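Local coordinates for EGF family domain-containing protein (Toxoplasma gondii, PDB 4Z80) that binds a peptide of the rhoptry neck protein RON2L1 and so probably helps build the moving junction through which the parasite invades its host cell, at residues 103-107 with 301-307; 146-151 with 310-316; 358-364 with 466-470; 366-370 with 428-434. All blocks are in the same frame, centred on the assembly; numbering follows the deposited sequence.

Contact 1 of 4, residues 103-107 with 301-307; sequences AFTKR and SSTCAEL. With SO4 (sulfate ion), chain I.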
loop_
_atom_site.group_PDB
_atom_site.type_symbol
_atom_site.label_atom_id
_atom_site.label_comp_id
_atom_site.label_asym_id
_atom_site.label_seq_id
_atom_site.Cartn_x
_atom_site.Cartn_y
_atom_site.Cartn_z
ATOM N N ALA A 103 -1.325 0.192 12.067
ATOM C CA ALA A 103 -1.921 -0.257 13.315
ATOM C C ALA A 103 -2.857 0.790 13.884
ATOM O O ALA A 103 -2.562 1.987 13.837
ATOM C CB ALA A 103 -0.829 -0.572 14.330
ATOM N N PHE A 104 -3.979 0.337 14.420
ATOM C CA PHE A 104 -4.878 1.198 15.180
ATOM C C PHE A 104 -4.389 1.183 16.618
ATOM O O PHE A 104 -4.160 0.116 17.175
ATOM C CB PHE A 104 -6.318 0.719 15.089
ATOM C CG PHE A 104 -7.007 1.109 13.809
ATOM C CD1 PHE A 104 -6.509 0.709 12.579
ATOM C CD2 PHE A 104 -8.165 1.873 13.835
ATOM C CE1 PHE A 104 -7.153 1.083 11.402
ATOM C CE2 PHE A 104 -8.812 2.232 12.659
ATOM C CZ PHE A 104 -8.302 1.839 11.455
ATOM N N THR A 105 -4.197 2.361 17.200
ATOM C CA THR A 105 -3.596 2.482 18.524
ATOM C C THR A 105 -4.295 3.532 19.381
ATOM O O THR A 105 -5.160 4.273 18.915
ATOM C CB THR A 105 -2.092 2.867 18.421
ATOM O OG1 THR A 105 -1.976 4.226 17.982
ATOM C CG2 THR A 105 -1.356 1.979 17.433
ATOM N N LYS A 106 -3.896 3.600 20.646
ATOM C CA LYS A 106 -4.185 4.781 21.440
ATOM C C LYS A 106 -3.210 5.875 21.016
ATOM O O LYS A 106 -2.270 5.624 20.258
ATOM C CB LYS A 106 -4.085 4.470 22.927
ATOM C CG LYS A 106 -5.155 3.487 23.355
ATOM C CD LYS A 106 -5.347 3.453 24.843
ATOM C CE LYS A 106 -5.985 4.738 25.346
ATOM N NZ LYS A 106 -6.243 4.692 26.805
ATOM N N ARG A 107 -3.431 7.089 21.498
ATOM C CA ARG A 107 -2.618 8.221 21.071
ATOM C C ARG A 107 -1.150 8.062 21.460
ATOM O O ARG A 107 -0.274 8.639 20.817
ATOM C CB ARG A 107 -3.187 9.514 21.659
ATOM C CG ARG A 107 -2.669 10.776 20.995
ATOM C CD ARG A 107 -3.479 12.003 21.394
ATOM N NE ARG A 107 -4.874 11.854 21.000
ATOM C CZ ARG A 107 -5.909 11.756 21.830
ATOM N NH1 ARG A 107 -5.754 11.826 23.147
ATOM N NH2 ARG A 107 -7.121 11.597 21.332
ATOM N N SER A 301 -2.840 13.179 16.539
ATOM C CA SER A 301 -3.299 14.461 17.071
ATOM C C SER A 301 -4.266 14.316 18.230
ATOM O O SER A 301 -4.859 13.261 18.429
ATOM C CB SER A 301 -3.983 15.256 15.964
ATOM O OG SER A 301 -3.087 15.499 14.901
ATOM N N SER A 302 -4.458 15.405 18.970
ATOM C CA SER A 302 -5.380 15.408 20.091
ATOM C C SER A 302 -6.811 15.088 19.670
ATOM O O SER A 302 -7.619 14.676 20.496
ATOM C CB SER A 302 -5.354 16.762 20.791
ATOM O OG SER A 302 -5.734 17.783 19.903
ATOM N N THR A 303 -7.108 15.269 18.385
ATOM C CA THR A 303 -8.438 15.002 17.854
ATOM C C THR A 303 -8.617 13.585 17.319
ATOM O O THR A 303 -9.718 13.231 16.897
ATOM C CB THR A 303 -8.772 15.964 16.708
ATOM O OG1 THR A 303 -7.757 15.869 15.704
ATOM C CG2 THR A 303 -8.860 17.397 17.211
ATOM N N CYS A 304 -7.563 12.775 17.324
ATOM C CA CYS A 304 -7.675 11.434 16.752
ATOM C C CYS A 304 -8.534 10.566 17.670
ATOM O O CYS A 304 -8.508 10.715 18.892
ATOM C CB CYS A 304 -6.298 10.798 16.508
ATOM S SG CYS A 304 -5.332 10.241 17.950
ATOM N N ALA A 305 -9.314 9.676 17.062
ATOM C CA ALA A 305 -10.158 8.752 17.810
ATOM C C ALA A 305 -9.358 7.535 18.254
ATOM O O ALA A 305 -8.729 6.869 17.437
ATOM C CB ALA A 305 -11.353 8.323 16.963
ATOM N N GLU A 306 -9.385 7.246 19.551
ATOM C CA GLU A 306 -8.638 6.120 20.096
ATOM C C GLU A 306 -9.453 4.826 20.054
ATOM O O GLU A 306 -10.283 4.576 20.934
ATOM C CB GLU A 306 -8.202 6.406 21.532
ATOM C CG GLU A 306 -7.231 7.575 21.667
ATOM C CD GLU A 306 -6.719 7.740 23.092
ATOM O OE1 GLU A 306 -5.497 7.606 23.311
ATOM O OE2 GLU A 306 -7.543 8.004 23.997
ATOM N N LEU A 307 -9.187 4.034 19.010
ATOM C CA LEU A 307 -9.702 2.669 18.796
ATOM C C LEU A 307 -11.192 2.572 18.450
ATOM O O LEU A 307 -11.555 1.801 17.561
ATOM C CB LEU A 307 -9.401 1.786 20.012
ATOM C CG LEU A 307 -7.912 1.529 20.294
ATOM C CD1 LEU A 307 -7.733 0.688 21.554
ATOM C CD2 LEU A 307 -7.214 0.856 19.112
HETATM S S SO4 I . -5.803 2.646 29.634
HETATM O O1 SO4 I . -5.519 4.026 30.017
HETATM O O2 SO4 I . -5.336 2.405 28.268
HETATM O O3 SO4 I . -7.251 2.427 29.716
HETATM O O4 SO4 I . -5.097 1.723 30.525
HETATM O O HOH W 1 -7.189 3.838 17.010
#
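Arg107 gives up more of its surface here than any other residue of the two segments, reaching over the backbone of 301-307 and binding two carbonyls of a tight turn. Its guanidinium donates from NE to Ser301 O at 2.9 Å and from NH2 to Cys304 O, also at 2.9 Å, while its main-chain N donates to Glu306 OE1 at 2.8 Å in an almost straight hydrogen bond. Glu306, second in buried area, sets its CG over one face of the guanidinium; its carboxylate lies near the charge of Arg107 without forming a salt bridge, as the OE1 to NH1 distance of 4.2 Å shows. Leu307 seals the other end. Its CD2 packs 4.1 Å from Phe104 CB, and a water joins the backbones, 2.8 Å from Thr105 O and accepting from Leu307 N at 2.8 Å. Farther out, Lys106 NZ holds a sulfate, probably from the crystallisation liquor, through O2 at 2.9 Å. Cys304 forms a disulfide with Cys317, just before the strand 318-321 that pairs with strand 101-104. Ser301 to Cys304 is a type I beta turn, whose first and last carbonyls the arginine side chain binds.

Contact 2 of 4, residues 146-151 with 310-316; sequences KSIEGF and DDTNAFY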
loop_
_atom_site.group_PDB
_atom_site.type_symbol
_atom_site.label_atom_id
_atom_site.label_comp_id
_atom_site.label_asym_id
_atom_site.label_seq_id
_atom_site.Cartn_x
_atom_site.Cartn_y
_atom_site.Cartn_z
ATOM N N LYS A 146 -18.865 3.098 12.108
ATOM C CA LYS A 146 -17.649 3.869 12.368
ATOM C C LYS A 146 -16.813 3.223 13.477
ATOM O O LYS A 146 -15.581 3.221 13.415
ATOM C CB LYS A 146 -18.000 5.312 12.730
ATOM C CG LYS A 146 -16.789 6.214 12.990
ATOM C CD LYS A 146 -15.871 6.341 11.781
ATOM C CE LYS A 146 -14.736 7.332 12.067
ATOM N NZ LYS A 146 -13.844 7.562 10.903
ATOM N N SER A 147 -17.476 2.636 14.467
ATOM C CA SER A 147 -16.773 2.050 15.598
ATOM C C SER A 147 -15.963 0.807 15.241
ATOM O O SER A 147 -15.149 0.364 16.053
ATOM C CB SER A 147 -17.766 1.721 16.715
ATOM O OG SER A 147 -18.767 0.825 16.249
ATOM N N ILE A 148 -16.169 0.245 14.044
ATOM C CA ILE A 148 -15.332 -0.860 13.572
ATOM C C ILE A 148 -14.591 -0.533 12.269
ATOM O O ILE A 148 -14.040 -1.429 11.633
ATOM C CB ILE A 148 -16.157 -2.168 13.357
ATOM C CG1 ILE A 148 -17.093 -2.067 12.146
ATOM C CG2 ILE A 148 -16.957 -2.505 14.613
ATOM C CD1 ILE A 148 -17.520 -3.427 11.608
ATOM N N GLU A 149 -14.570 0.738 11.880
ATOM C CA GLU A 149 -13.887 1.154 10.651
ATOM C C GLU A 149 -12.442 0.668 10.622
ATOM O O GLU A 149 -11.738 0.747 11.628
ATOM C CB GLU A 149 -13.896 2.676 10.505
ATOM C CG GLU A 149 -13.258 3.159 9.196
ATOM C CD GLU A 149 -13.010 4.659 9.141
ATOM O OE1 GLU A 149 -12.656 5.263 10.180
ATOM O OE2 GLU A 149 -13.147 5.236 8.045
ATOM N N GLY A 150 -12.009 0.186 9.458
ATOM C CA GLY A 150 -10.616 -0.135 9.216
ATOM C C GLY A 150 -10.040 0.775 8.139
ATOM O O GLY A 150 -10.456 1.931 7.993
ATOM N N PHE A 151 -9.105 0.236 7.364
ATOM C CA PHE A 151 -8.416 1.002 6.323
ATOM C C PHE A 151 -8.622 0.454 4.917
ATOM O O PHE A 151 -8.101 1.020 3.960
ATOM C CB PHE A 151 -6.915 1.039 6.618
ATOM C CG PHE A 151 -6.417 2.364 7.095
ATOM C CD1 PHE A 151 -6.993 2.980 8.188
ATOM C CD2 PHE A 151 -5.343 2.972 6.469
ATOM C CE1 PHE A 151 -6.526 4.196 8.638
ATOM C CE2 PHE A 151 -4.864 4.183 6.921
ATOM C CZ PHE A 151 -5.457 4.793 8.005
ATOM N N ASP A 310 -17.948 6.952 17.386
ATOM C CA ASP A 310 -19.113 7.009 16.501
ATOM C C ASP A 310 -19.079 8.219 15.563
ATOM O O ASP A 310 -19.919 8.347 14.668
ATOM C CB ASP A 310 -20.398 7.055 17.323
ATOM C CG ASP A 310 -20.585 5.825 18.173
ATOM O OD1 ASP A 310 -20.384 4.709 17.652
ATOM O OD2 ASP A 310 -20.929 5.978 19.364
ATOM N N ASP A 311 -18.119 9.111 15.780
ATOM C CA ASP A 311 -18.043 10.375 15.045
ATOM C C ASP A 311 -17.493 10.154 13.645
ATOM O O ASP A 311 -16.296 9.929 13.483
ATOM C CB ASP A 311 -17.167 11.363 15.824
ATOM C CG ASP A 311 -17.101 12.744 15.188
ATOM O OD1 ASP A 311 -17.647 12.952 14.086
ATOM O OD2 ASP A 311 -16.481 13.633 15.813
ATOM N N THR A 312 -18.362 10.219 12.638
ATOM C CA THR A 312 -17.945 9.916 11.273
ATOM C C THR A 312 -17.115 11.041 10.659
ATOM O O THR A 312 -16.615 10.898 9.537
ATOM C CB THR A 312 -19.152 9.614 10.360
ATOM O OG1 THR A 312 -20.021 10.756 10.294
ATOM C CG2 THR A 312 -19.928 8.421 10.893
ATOM N N ASN A 313 -16.938 12.140 11.387
ATOM C CA ASN A 313 -16.038 13.193 10.926
ATOM C C ASN A 313 -14.656 13.084 11.572
ATOM O O ASN A 313 -13.756 13.865 11.254
ATOM C CB ASN A 313 -16.640 14.575 11.194
ATOM C CG ASN A 313 -16.062 15.642 10.279
ATOM O OD1 ASN A 313 -15.539 16.656 10.741
ATOM N ND2 ASN A 313 -16.136 15.403 8.970
ATOM N N ALA A 314 -14.477 12.107 12.462
ATOM C CA ALA A 314 -13.186 11.898 13.105
ATOM C C ALA A 314 -12.358 10.886 12.322
ATOM O O ALA A 314 -12.886 10.131 11.498
ATOM C CB ALA A 314 -13.370 11.435 14.549
ATOM N N PHE A 315 -11.052 10.924 12.555
ATOM C CA PHE A 315 -10.121 9.968 11.978
ATOM C C PHE A 315 -9.413 9.252 13.118
ATOM O O PHE A 315 -9.088 9.855 14.141
ATOM C CB PHE A 315 -9.112 10.660 11.045
ATOM C CG PHE A 315 -8.475 9.728 10.041
ATOM C CD1 PHE A 315 -7.377 8.954 10.389
ATOM C CD2 PHE A 315 -8.982 9.616 8.749
ATOM C CE1 PHE A 315 -6.799 8.079 9.473
ATOM C CE2 PHE A 315 -8.397 8.740 7.829
ATOM C CZ PHE A 315 -7.307 7.985 8.192
ATOM N N TYR A 316 -9.196 7.955 12.952
ATOM C CA TYR A 316 -8.602 7.136 13.989
ATOM C C TYR A 316 -7.110 7.367 14.199
ATOM O O TYR A 316 -6.364 7.679 13.264
ATOM C CB TYR A 316 -8.838 5.657 13.673
ATOM C CG TYR A 316 -10.202 5.184 14.103
ATOM C CD1 TYR A 316 -10.468 4.958 15.446
ATOM C CD2 TYR A 316 -11.229 4.987 13.186
ATOM C CE1 TYR A 316 -11.711 4.549 15.866
ATOM C CE2 TYR A 316 -12.481 4.561 13.603
ATOM C CZ TYR A 316 -12.710 4.343 14.942
ATOM O OH TYR A 316 -13.944 3.921 15.398
HETATM O O HOH W 2 -15.650 8.511 8.934
HETATM O O HOH W 3 -20.304 3.030 15.440
HETATM O O HOH W 4 -10.275 6.940 10.277
#
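A lysine amino group held among oxygens inside the protein is the striking feature of this contact. The side chain of Lys146, bent at chi2 (p), crosses to 310-316, where NZ donates to Ala314 O at 2.8 Å; within its own segment NZ also forms a salt bridge with Glu149 OE1 at 2.7 Å, and a water links it to Thr312 O. The other oxygen of Glu149, OE2, accepts from Tyr294 OH and His122 N, so the carboxylate is shared between lysine and its surroundings. In the opposite direction Tyr316 OH donates to Lys146 O at 2.7 Å, and its ring makes a cation-pi contact with Arg116. A second water bridges Glu149 OE1 and Tyr316 N. Toward the interior Phe151 CZ meets Phe315 CZ at 3.7 Å, the rings steeply inclined. The carbonyl that receives the lysine belongs to the last residue of a type I beta turn, Asp311 to Ala314, on which an Asx turn is superposed: Asp311 OD1 accepts from Asn313 N at 2.9 Å.

Contact 3 of 4, residues 358-364 with 466-470; sequences VSKGKYC and LPEDK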
loop_
_atom_site.group_PDB
_atom_site.type_symbol
_atom_site.label_atom_id
_atom_site.label_comp_id
_atom_site.label_asym_id
_atom_site.label_seq_id
_atom_site.Cartn_x
_atom_site.Cartn_y
_atom_site.Cartn_z
ATOM N N VAL A 358 33.889 -0.164 1.426
ATOM C CA VAL A 358 35.099 -0.797 0.926
ATOM C C VAL A 358 36.324 -0.073 1.476
ATOM O O VAL A 358 36.336 1.154 1.595
ATOM C CB VAL A 358 35.131 -0.820 -0.614
ATOM C CG1 VAL A 358 36.466 -1.349 -1.128
ATOM C CG2 VAL A 358 33.998 -1.690 -1.153
ATOM N N SER A 359 37.330 -0.857 1.838
ATOM C CA SER A 359 38.595 -0.326 2.324
ATOM C C SER A 359 39.742 -0.988 1.569
ATOM O O SER A 359 39.824 -2.212 1.509
ATOM C CB SER A 359 38.730 -0.558 3.827
ATOM O OG SER A 359 39.949 -0.028 4.319
ATOM N N LYS A 360 40.602 -0.168 0.972
ATOM C CA LYS A 360 41.778 -0.652 0.250
ATOM C C LYS A 360 41.433 -1.694 -0.812
ATOM O O LYS A 360 42.108 -2.717 -0.934
ATOM C CB LYS A 360 42.796 -1.231 1.231
ATOM C CG LYS A 360 43.286 -0.231 2.270
ATOM C CD LYS A 360 43.800 -0.930 3.513
ATOM C CE LYS A 360 44.011 0.052 4.656
ATOM N NZ LYS A 360 45.181 0.934 4.416
ATOM N N GLY A 361 40.372 -1.430 -1.565
ATOM C CA GLY A 361 40.049 -2.217 -2.741
ATOM C C GLY A 361 39.342 -3.539 -2.507
ATOM O O GLY A 361 38.300 -3.792 -3.112
ATOM N N LYS A 362 39.905 -4.391 -1.650
ATOM C CA LYS A 362 39.404 -5.759 -1.505
ATOM C C LYS A 362 39.050 -6.117 -0.063
ATOM O O LYS A 362 38.879 -7.289 0.264
ATOM C CB LYS A 362 40.438 -6.753 -2.060
ATOM C CG LYS A 362 41.861 -6.223 -2.094
ATOM C CD LYS A 362 42.864 -7.312 -2.473
ATOM C CE LYS A 362 43.128 -8.262 -1.313
ATOM N NZ LYS A 362 44.372 -9.055 -1.521
ATOM N N TYR A 363 38.913 -5.103 0.790
ATOM C CA TYR A 363 38.498 -5.321 2.173
ATOM C C TYR A 363 37.275 -4.476 2.481
ATOM O O TYR A 363 36.873 -3.631 1.682
ATOM C CB TYR A 363 39.634 -5.004 3.142
ATOM C CG TYR A 363 40.845 -5.886 2.921
ATOM C CD1 TYR A 363 40.960 -7.103 3.571
ATOM C CD2 TYR A 363 41.855 -5.510 2.046
ATOM C CE1 TYR A 363 42.054 -7.923 3.367
ATOM C CE2 TYR A 363 42.957 -6.326 1.836
ATOM C CZ TYR A 363 43.045 -7.532 2.499
ATOM O OH TYR A 363 44.131 -8.355 2.300
ATOM N N CYS A 364 36.675 -4.749 3.631
ATOM C CA CYS A 364 35.479 -4.054 4.074
ATOM C C CYS A 364 35.732 -3.583 5.496
ATOM O O CYS A 364 36.263 -4.330 6.310
ATOM C CB CYS A 364 34.257 -4.978 3.996
ATOM S SG CYS A 364 32.640 -4.168 4.197
ATOM N N LEU A 466 33.241 -9.185 1.894
ATOM C CA LEU A 466 34.695 -9.063 1.802
ATOM C C LEU A 466 35.308 -9.288 3.176
ATOM O O LEU A 466 34.657 -9.061 4.196
ATOM C CB LEU A 466 35.111 -7.688 1.268
ATOM C CG LEU A 466 34.786 -7.374 -0.184
ATOM C CD1 LEU A 466 35.059 -5.904 -0.484
ATOM C CD2 LEU A 466 35.585 -8.264 -1.123
ATOM N N PRO A 467 36.574 -9.734 3.215
ATOM C CA PRO A 467 37.265 -9.835 4.503
ATOM C C PRO A 467 37.393 -8.466 5.164
ATOM O O PRO A 467 37.532 -7.458 4.462
ATOM C CB PRO A 467 38.641 -10.404 4.130
ATOM C CG PRO A 467 38.804 -10.113 2.673
ATOM C CD PRO A 467 37.431 -10.123 2.084
ATOM N N GLU A 468 37.346 -8.436 6.491
ATOM C CA GLU A 468 37.436 -7.181 7.217
ATOM C C GLU A 468 38.842 -6.608 7.142
ATOM O O GLU A 468 39.831 -7.336 7.238
ATOM C CB GLU A 468 37.027 -7.358 8.688
ATOM C CG GLU A 468 37.195 -6.076 9.513
ATOM C CD GLU A 468 36.621 -6.169 10.918
ATOM O OE1 GLU A 468 36.170 -7.260 11.320
ATOM O OE2 GLU A 468 36.627 -5.136 11.622
ATOM N N ASP A 469 38.919 -5.299 6.933
ATOM C CA ASP A 469 40.157 -4.565 7.148
ATOM C C ASP A 469 40.348 -4.402 8.652
ATOM O O ASP A 469 39.729 -3.540 9.266
ATOM C CB ASP A 469 40.111 -3.205 6.450
ATOM C CG ASP A 469 41.423 -2.442 6.558
ATOM O OD1 ASP A 469 42.319 -2.880 7.313
ATOM O OD2 ASP A 469 41.558 -1.404 5.880
ATOM N N LYS A 470 41.203 -5.230 9.243
ATOM C CA LYS A 470 41.375 -5.225 10.691
ATOM C C LYS A 470 42.467 -4.258 11.148
ATOM O O LYS A 470 42.815 -4.229 12.329
ATOM C CB LYS A 470 41.693 -6.637 11.188
ATOM C CG LYS A 470 40.567 -7.633 10.961
ATOM C CD LYS A 470 40.904 -8.997 11.527
ATOM C CE LYS A 470 39.807 -10.003 11.222
ATOM N NZ LYS A 470 40.210 -11.389 11.578
#
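Leu466 lies at the apolar centre, its CB 3.9 Å from Cys364 CB and its CD1 4.4 Å from Val358 CG2. CD1 also rests 3.6 Å from Tyr363 O, so the leucine lies against the side of the 358-364 hairpin. Beside it, Pro467 CG packs against Tyr363 CD1 at 3.8 Å. The sulfur of Cys364 is tied by a disulfide to Cys436 on strand 436-440. Around this core the backbones join: Cys364 N donates to Pro467 O at 3.0 Å and Asp469 N donates to Cys364 O at 2.9 Å, a single parallel beta bridge between Cys364 and Glu468. The bridge attaches 466-470, near the end of the ordered chain, to the edge of a three-stranded sheet, probably of the second PAN-type domain (DII), at the hairpin of strands 353-359 and 363-366, where Ser359 N binds Tyr363 O at 2.8 Å. CA-H...O contacts flank it, Tyr363 CA to Pro467 O and Glu468 CA to Cys364 O at 3.3 and 3.2 Å. Farther out, Glu468 turns its carboxylate to a salt bridge with Arg354. At the polar edge Ser359 OG donates to Asp469 OD2 at 2.6 Å, while Lys360 NZ stays 4.6 Å from that OD2, beyond a salt bridge.

Contact 4 of 4, residues 366-370 with 428-434; sequences PMNAR and FFYSTVP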
loop_
_atom_site.group_PDB
_atom_site.type_symbol
_atom_site.label_atom_id
_atom_site.label_comp_id
_atom_site.label_asym_id
_atom_site.label_seq_id
_atom_site.Cartn_x
_atom_site.Cartn_y
_atom_site.Cartn_z
ATOM N N PRO A 366 33.716 -1.643 8.875
ATOM C CA PRO A 366 32.357 -1.318 9.304
ATOM C C PRO A 366 32.079 0.159 9.138
ATOM O O PRO A 366 32.985 0.998 9.228
ATOM C CB PRO A 366 32.331 -1.742 10.776
ATOM C CG PRO A 366 33.754 -1.807 11.190
ATOM C CD PRO A 366 34.518 -2.208 9.973
ATOM N N MET A 367 30.824 0.473 8.865
ATOM C CA MET A 367 30.417 1.856 8.755
ATOM C C MET A 367 30.534 2.496 10.136
ATOM O O MET A 367 30.610 1.797 11.147
ATOM C CB MET A 367 28.990 1.952 8.208
ATOM C CG MET A 367 28.795 1.220 6.873
ATOM S SD MET A 367 27.463 1.873 5.845
ATOM C CE MET A 367 26.028 1.498 6.834
ATOM N N ASN A 368 30.561 3.823 10.161
ATOM C CA ASN A 368 30.634 4.568 11.409
ATOM C C ASN A 368 29.240 4.808 11.967
ATOM O O ASN A 368 28.429 5.496 11.342
ATOM C CB ASN A 368 31.346 5.904 11.196
ATOM C CG ASN A 368 32.804 5.738 10.805
ATOM O OD1 ASN A 368 33.500 4.863 11.317
ATOM N ND2 ASN A 368 33.272 6.584 9.893
ATOM N N ALA A 369 28.977 4.254 13.147
ATOM C CA ALA A 369 27.667 4.364 13.772
ATOM C C ALA A 369 27.350 5.814 14.092
ATOM O O ALA A 369 28.209 6.559 14.560
ATOM C CB ALA A 369 27.600 3.516 15.040
ATOM N N ARG A 370 26.116 6.203 13.810
ATOM C CA ARG A 370 25.577 7.485 14.246
ATOM C C ARG A 370 25.116 7.401 15.690
ATOM O O ARG A 370 25.150 8.389 16.434
ATOM C CB ARG A 370 24.393 7.894 13.372
ATOM C CG ARG A 370 24.704 8.053 11.890
ATOM C CD ARG A 370 25.653 9.202 11.600
ATOM N NE ARG A 370 25.221 10.439 12.253
ATOM C CZ ARG A 370 24.260 11.242 11.801
ATOM N NH1 ARG A 370 23.607 10.957 10.681
ATOM N NH2 ARG A 370 23.947 12.342 12.478
ATOM N N PHE A 428 23.500 -0.931 16.287
ATOM C CA PHE A 428 24.253 0.200 15.755
ATOM C C PHE A 428 23.528 0.771 14.551
ATOM O O PHE A 428 23.245 0.050 13.604
ATOM C CB PHE A 428 25.672 -0.217 15.370
ATOM C CG PHE A 428 26.492 -0.673 16.531
ATOM C CD1 PHE A 428 27.207 0.233 17.291
ATOM C CD2 PHE A 428 26.541 -2.013 16.874
ATOM C CE1 PHE A 428 27.957 -0.190 18.364
ATOM C CE2 PHE A 428 27.291 -2.439 17.946
ATOM C CZ PHE A 428 28.000 -1.529 18.691
ATOM N N PHE A 429 23.235 2.068 14.587
ATOM C CA PHE A 429 22.455 2.726 13.542
ATOM C C PHE A 429 23.339 3.560 12.626
ATOM O O PHE A 429 24.248 4.264 13.088
ATOM C CB PHE A 429 21.374 3.624 14.166
ATOM C CG PHE A 429 20.390 2.901 15.035
ATOM C CD1 PHE A 429 19.371 2.152 14.476
ATOM C CD2 PHE A 429 20.451 3.007 16.414
ATOM C CE1 PHE A 429 18.450 1.499 15.273
ATOM C CE2 PHE A 429 19.536 2.353 17.216
ATOM C CZ PHE A 429 18.531 1.594 16.642
ATOM N N TYR A 430 23.054 3.501 11.325
ATOM C CA TYR A 430 23.854 4.172 10.312
ATOM C C TYR A 430 23.029 5.032 9.370
ATOM O O TYR A 430 21.885 4.687 9.046
ATOM C CB TYR A 430 24.604 3.139 9.477
ATOM C CG TYR A 430 25.401 2.140 10.277
ATOM C CD1 TYR A 430 26.599 2.493 10.881
ATOM C CD2 TYR A 430 24.968 0.823 10.403
ATOM C CE1 TYR A 430 27.330 1.570 11.596
ATOM C CE2 TYR A 430 25.685 -0.101 11.121
ATOM C CZ TYR A 430 26.867 0.272 11.712
ATOM O OH TYR A 430 27.577 -0.663 12.420
ATOM N N SER A 431 23.643 6.116 8.888
ATOM C CA SER A 431 23.066 6.929 7.822
ATOM C C SER A 431 23.950 6.950 6.569
ATOM O O SER A 431 23.684 7.706 5.632
ATOM C CB SER A 431 22.824 8.359 8.309
ATOM O OG SER A 431 24.044 8.987 8.653
ATOM N N THR A 432 24.978 6.098 6.561
ATOM C CA THR A 432 25.921 5.961 5.449
ATOM C C THR A 432 25.459 4.863 4.499
ATOM O O THR A 432 25.035 3.808 4.956
ATOM C CB THR A 432 27.332 5.606 5.949
ATOM O OG1 THR A 432 27.793 6.602 6.875
ATOM C CG2 THR A 432 28.318 5.498 4.783
ATOM N N VAL A 433 25.551 5.107 3.194
ATOM C CA VAL A 433 25.189 4.104 2.196
ATOM C C VAL A 433 26.226 2.979 2.202
ATOM O O VAL A 433 27.418 3.239 2.027
ATOM C CB VAL A 433 25.095 4.729 0.798
ATOM C CG1 VAL A 433 24.898 3.665 -0.285
ATOM C CG2 VAL A 433 23.962 5.731 0.756
ATOM N N PRO A 434 25.782 1.722 2.385
ATOM C CA PRO A 434 26.749 0.619 2.464
ATOM C C PRO A 434 27.276 0.154 1.103
ATOM O O PRO A 434 26.577 0.261 0.094
ATOM C CB PRO A 434 25.944 -0.493 3.133
ATOM C CG PRO A 434 24.545 -0.256 2.681
ATOM C CD PRO A 434 24.400 1.259 2.622
HETATM O O HOH W 5 26.553 6.108 9.375
HETATM O O HOH W 6 30.126 5.495 7.890
#
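Apolar packing centres on Met367, the most deeply engaged residue of 366-370. Its CB sits over the face of the Tyr430 ring in a CH-pi contact, 4.1 Å from the centroid; its SD makes a looser, oblique Met-aromatic contact with the same ring at 5.4 Å. The methyl CE closes to 3.4 Å from Tyr430 CB, and SD lies 3.9 Å from Pro434 CB. Trp355 and Val357 of strand 353-359 also touch the methionine side chain. Ala369 CB adds contacts at 4.0 Å with both Phe428 CD1 and Tyr430 CE1. Direct hydrogen bonds gather at Arg370: its backbone N donates to Phe429 O at 2.8 Å, and its NH1 to Ser431 OG at 2.9 Å. The backbone bond introduces the antiparallel pairing of strand 371-377 with strand 424-430 in the four-stranded sheet of a probable PAN-type domain (DII), where Phe429 goes on to pair with Ala371. Water-mediated bonds fill the gap between the two segments as they diverge beyond Tyr430. One water donates to Asn368 O at 2.8 Å and accepts from Ser431 N at 3.0 Å; a second accepts from Asn368 N at 2.9 Å, and both waters are hydrogen-bonded to Thr432 OG1 at 2.8 Å.

Overall arrangement
From the N terminus, contact 1 opens at 103-107 and contact 2 at 146-151 before either closes; 301-307 and then 310-316 return to them in the same order, so the two long loops cross. Their centres are 10 Å apart and they touch directly, making one continuous region that fastens the loop between strands 289-291 and 318-321 to earlier parts of the chain. Farther along the chain, contact 3 opens at 358-364, contact 4 opens and closes within it, and 466-470 closes contact 3, tying the segment near the end of the ordered chain back to the three-stranded sheet. Contact 4 joins that sheet to the four-stranded one. Contacts 2 and 3 lie on opposite sides of the chain's centre.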